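Local coordinates for arylamine n-acetyltransferase (PDB 1W5R), which transfers an acetyl group, with acetyl-CoA as the usual donor in this family, to the amino nitrogen of arylamines, at residues A[71-76]-A[111-116]. The protein carries 1 engineered substitution. Numbering follows the deposited sequence.
Sequences GYQYEH and QTHNVL. Engineered in segment 71-76: Gln-73 (natural residue Cys).
Gln-73, the engineered replacement for the natural cysteine at the start of helix 73-87, meets the edge of His-113, with its amide plane turned 73° from the imidazole ring. Its CB sits in the plane of that ring, at the edge, 3.3 Å from His-113 ND1. CG is placed between the backbone N and the carbonyl carbon (chi1 51°), and the chain then bends at chi2, turning CD aside from the imidazole, so that the amide faces the backbone of strand 111-119. There Gln-73 NE2 donates a nearly straight hydrogen bond of 2.9 Å to Thr-112 O, almost in line with the carbonyl and close to the amide plane. The ring of Tyr-74 reaches the same carbonyl obliquely, its CE1 3.4 Å from Thr-112 O, while its hydroxyl ends beside the Thr-112 backbone. Diagonally across the ring from CE1, CD2 packs 3.5 Å from Asn-114 CB, and the Asn-114 amide, whose ND2 is hydrogen-bonded to Leu-94 O, is inclined by only 22° to the ring. Two waters complete the join: one donates to both Tyr-74 O and Asn-114 OD1, the other links Tyr-74 OH to His-113 O. Thr-112 and His-113 form a classic beta bulge opposite Gly-96.

The far nitrogen of the His-113 ring, NE2, is hydrogen-bonded to Asp-130 OD2. The engineered position, His-113 and Asp-130 thus mark the Cys-His-Asp catalytic triad of arylamine N-acetyltransferases, here lacking its thiol. Because Gln-73 has no sulfur to accept the acetyl group, this site cannot form the family's acetyl-cysteine intermediate; its amide is tied to the strand backbone, and the histidine-aspartate pair is hydrogen-bonded, with ND1 turned toward the substituted side chain.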
loop_
_atom_site.group_PDB
_atom_site.type_symbol
_atom_site.label_atom_id
_atom_site.label_comp_id
_atom_site.label_asym_id
_atom_site.label_seq_id
_atom_site.Cartn_x
_atom_site.Cartn_y
_atom_site.Cartn_z
ATOM N N GLY A 71 -8.000 3.539 22.461
ATOM C CA GLY A 71 -9.273 3.005 22.927
ATOM C C GLY A 71 -10.277 3.053 21.811
ATOM O O GLY A 71 -9.925 3.386 20.664
ATOM N N TYR A 72 -11.507 2.656 22.118
ATOM C CA TYR A 72 -12.565 2.702 21.121
ATOM C C TYR A 72 -13.529 3.873 21.374
ATOM O O TYR A 72 -13.173 4.786 22.133
ATOM C CB TYR A 72 -13.204 1.313 20.888
ATOM C CG TYR A 72 -14.134 0.747 21.953
ATOM C CD1 TYR A 72 -14.743 -0.485 21.732
ATOM C CD2 TYR A 72 -14.455 1.446 23.121
ATOM C CE1 TYR A 72 -15.624 -1.045 22.650
ATOM C CE2 TYR A 72 -15.364 0.901 24.048
ATOM C CZ TYR A 72 -15.946 -0.352 23.789
ATOM O OH TYR A 72 -16.861 -0.925 24.646
ATOM N N GLN A 73 -14.693 3.887 20.738
ATOM C CA GLN A 73 -15.512 5.098 20.679
ATOM C C GLN A 73 -15.813 5.721 22.045
ATOM O O GLN A 73 -15.706 6.947 22.224
ATOM C CB GLN A 73 -16.818 4.837 19.905
ATOM C CG GLN A 73 -17.651 3.643 20.318
ATOM C CD GLN A 73 -17.255 2.335 19.616
ATOM O OE1 GLN A 73 -16.123 2.174 19.168
ATOM N NE2 GLN A 73 -18.202 1.406 19.520
ATOM N N TYR A 74 -16.202 4.889 23.009
ATOM C CA TYR A 74 -16.563 5.413 24.339
ATOM C C TYR A 74 -15.377 5.987 25.105
ATOM O O TYR A 74 -15.511 6.924 25.925
ATOM C CB TYR A 74 -17.206 4.331 25.180
ATOM C CG TYR A 74 -18.514 3.811 24.659
ATOM C CD1 TYR A 74 -18.578 2.614 23.941
ATOM C CD2 TYR A 74 -19.703 4.517 24.873
ATOM C CE1 TYR A 74 -19.797 2.123 23.455
ATOM C CE2 TYR A 74 -20.929 4.037 24.399
ATOM C CZ TYR A 74 -20.969 2.845 23.684
ATOM O OH TYR A 74 -22.160 2.330 23.229
ATOM N N GLU A 75 -14.212 5.412 24.843
ATOM C CA GLU A 75 -12.994 5.845 25.516
ATOM C C GLU A 75 -12.505 7.156 24.927
ATOM O O GLU A 75 -12.147 8.088 25.654
ATOM C CB GLU A 75 -11.924 4.750 25.435
ATOM C CG GLU A 75 -12.316 3.512 26.223
ATOM C CD GLU A 75 -11.460 2.311 25.903
ATOM O OE1 GLU A 75 -10.771 1.818 26.830
ATOM O OE2 GLU A 75 -11.500 1.839 24.739
ATOM N N HIS A 76 -12.497 7.235 23.596
ATOM C CA HIS A 76 -12.065 8.452 22.903
ATOM C C HIS A 76 -12.910 9.657 23.212
ATOM O O HIS A 76 -12.406 10.687 23.666
ATOM C CB HIS A 76 -12.076 8.216 21.401
ATOM C CG HIS A 76 -10.804 7.624 20.897
ATOM N ND1 HIS A 76 -9.655 8.370 20.733
ATOM C CD2 HIS A 76 -10.480 6.349 20.569
ATOM C CE1 HIS A 76 -8.684 7.585 20.300
ATOM N NE2 HIS A 76 -9.156 6.351 20.201
ATOM N N GLN A 111 -27.577 0.849 20.171
ATOM C CA GLN A 111 -26.843 2.069 20.457
ATOM C C GLN A 111 -25.445 1.638 20.895
ATOM O O GLN A 111 -25.254 1.121 22.001
ATOM C CB GLN A 111 -27.521 2.889 21.556
ATOM C CG GLN A 111 -28.867 3.474 21.154
ATOM C CD GLN A 111 -29.496 4.202 22.310
ATOM O OE1 GLN A 111 -28.895 5.125 22.879
ATOM N NE2 GLN A 111 -30.705 3.793 22.680
ATOM N N THR A 112 -24.474 1.822 19.997
ATOM C CA THR A 112 -23.099 1.383 20.260
ATOM C C THR A 112 -22.077 2.503 20.074
ATOM O O THR A 112 -20.866 2.277 20.182
ATOM C CB THR A 112 -22.685 0.237 19.339
ATOM O OG1 THR A 112 -22.638 0.721 17.994
ATOM C CG2 THR A 112 -23.636 -0.948 19.441
ATOM N N HIS A 113 -22.559 3.704 19.772
ATOM C CA HIS A 113 -21.653 4.831 19.555
ATOM C C HIS A 113 -21.920 5.945 20.558
ATOM O O HIS A 113 -23.018 6.031 21.144
ATOM C CB HIS A 113 -21.763 5.340 18.112
ATOM C CG HIS A 113 -20.626 6.224 17.684
ATOM N ND1 HIS A 113 -19.352 6.112 18.199
ATOM C CD2 HIS A 113 -20.564 7.204 16.748
ATOM C CE1 HIS A 113 -18.564 7.007 17.627
ATOM N NE2 HIS A 113 -19.277 7.684 16.743
ATOM N N ASN A 114 -20.915 6.790 20.748
ATOM C CA ASN A 114 -20.960 7.906 21.694
ATOM C C ASN A 114 -20.228 9.043 21.000
ATOM O O ASN A 114 -19.111 8.845 20.512
ATOM C CB ASN A 114 -20.265 7.475 23.002
ATOM C CG ASN A 114 -19.989 8.619 23.992
ATOM O OD1 ASN A 114 -18.975 8.574 24.688
ATOM N ND2 ASN A 114 -20.884 9.611 24.083
ATOM N N VAL A 115 -20.887 10.206 20.907
ATOM C CA VAL A 115 -20.298 11.396 20.295
ATOM C C VAL A 115 -20.553 12.607 21.203
ATOM O O VAL A 115 -21.260 12.484 22.216
ATOM C CB VAL A 115 -20.822 11.665 18.851
ATOM C CG1 VAL A 115 -20.517 10.480 17.954
ATOM C CG2 VAL A 115 -22.328 11.999 18.834
ATOM N N LEU A 116 -19.973 13.757 20.854
ATOM C CA LEU A 116 -20.115 14.954 21.690
ATOM C C LEU A 116 -20.873 16.043 20.962
ATOM O O LEU A 116 -20.697 16.221 19.749
ATOM C CB LEU A 116 -18.750 15.505 22.089
ATOM C CG LEU A 116 -17.816 14.500 22.769
ATOM C CD1 LEU A 116 -16.456 15.158 23.008
ATOM C CD2 LEU A 116 -18.438 13.974 24.074
HETATM O O HOH W 1 -17.896 7.889 27.120
HETATM O O HOH W 2 -24.115 4.122 23.077
#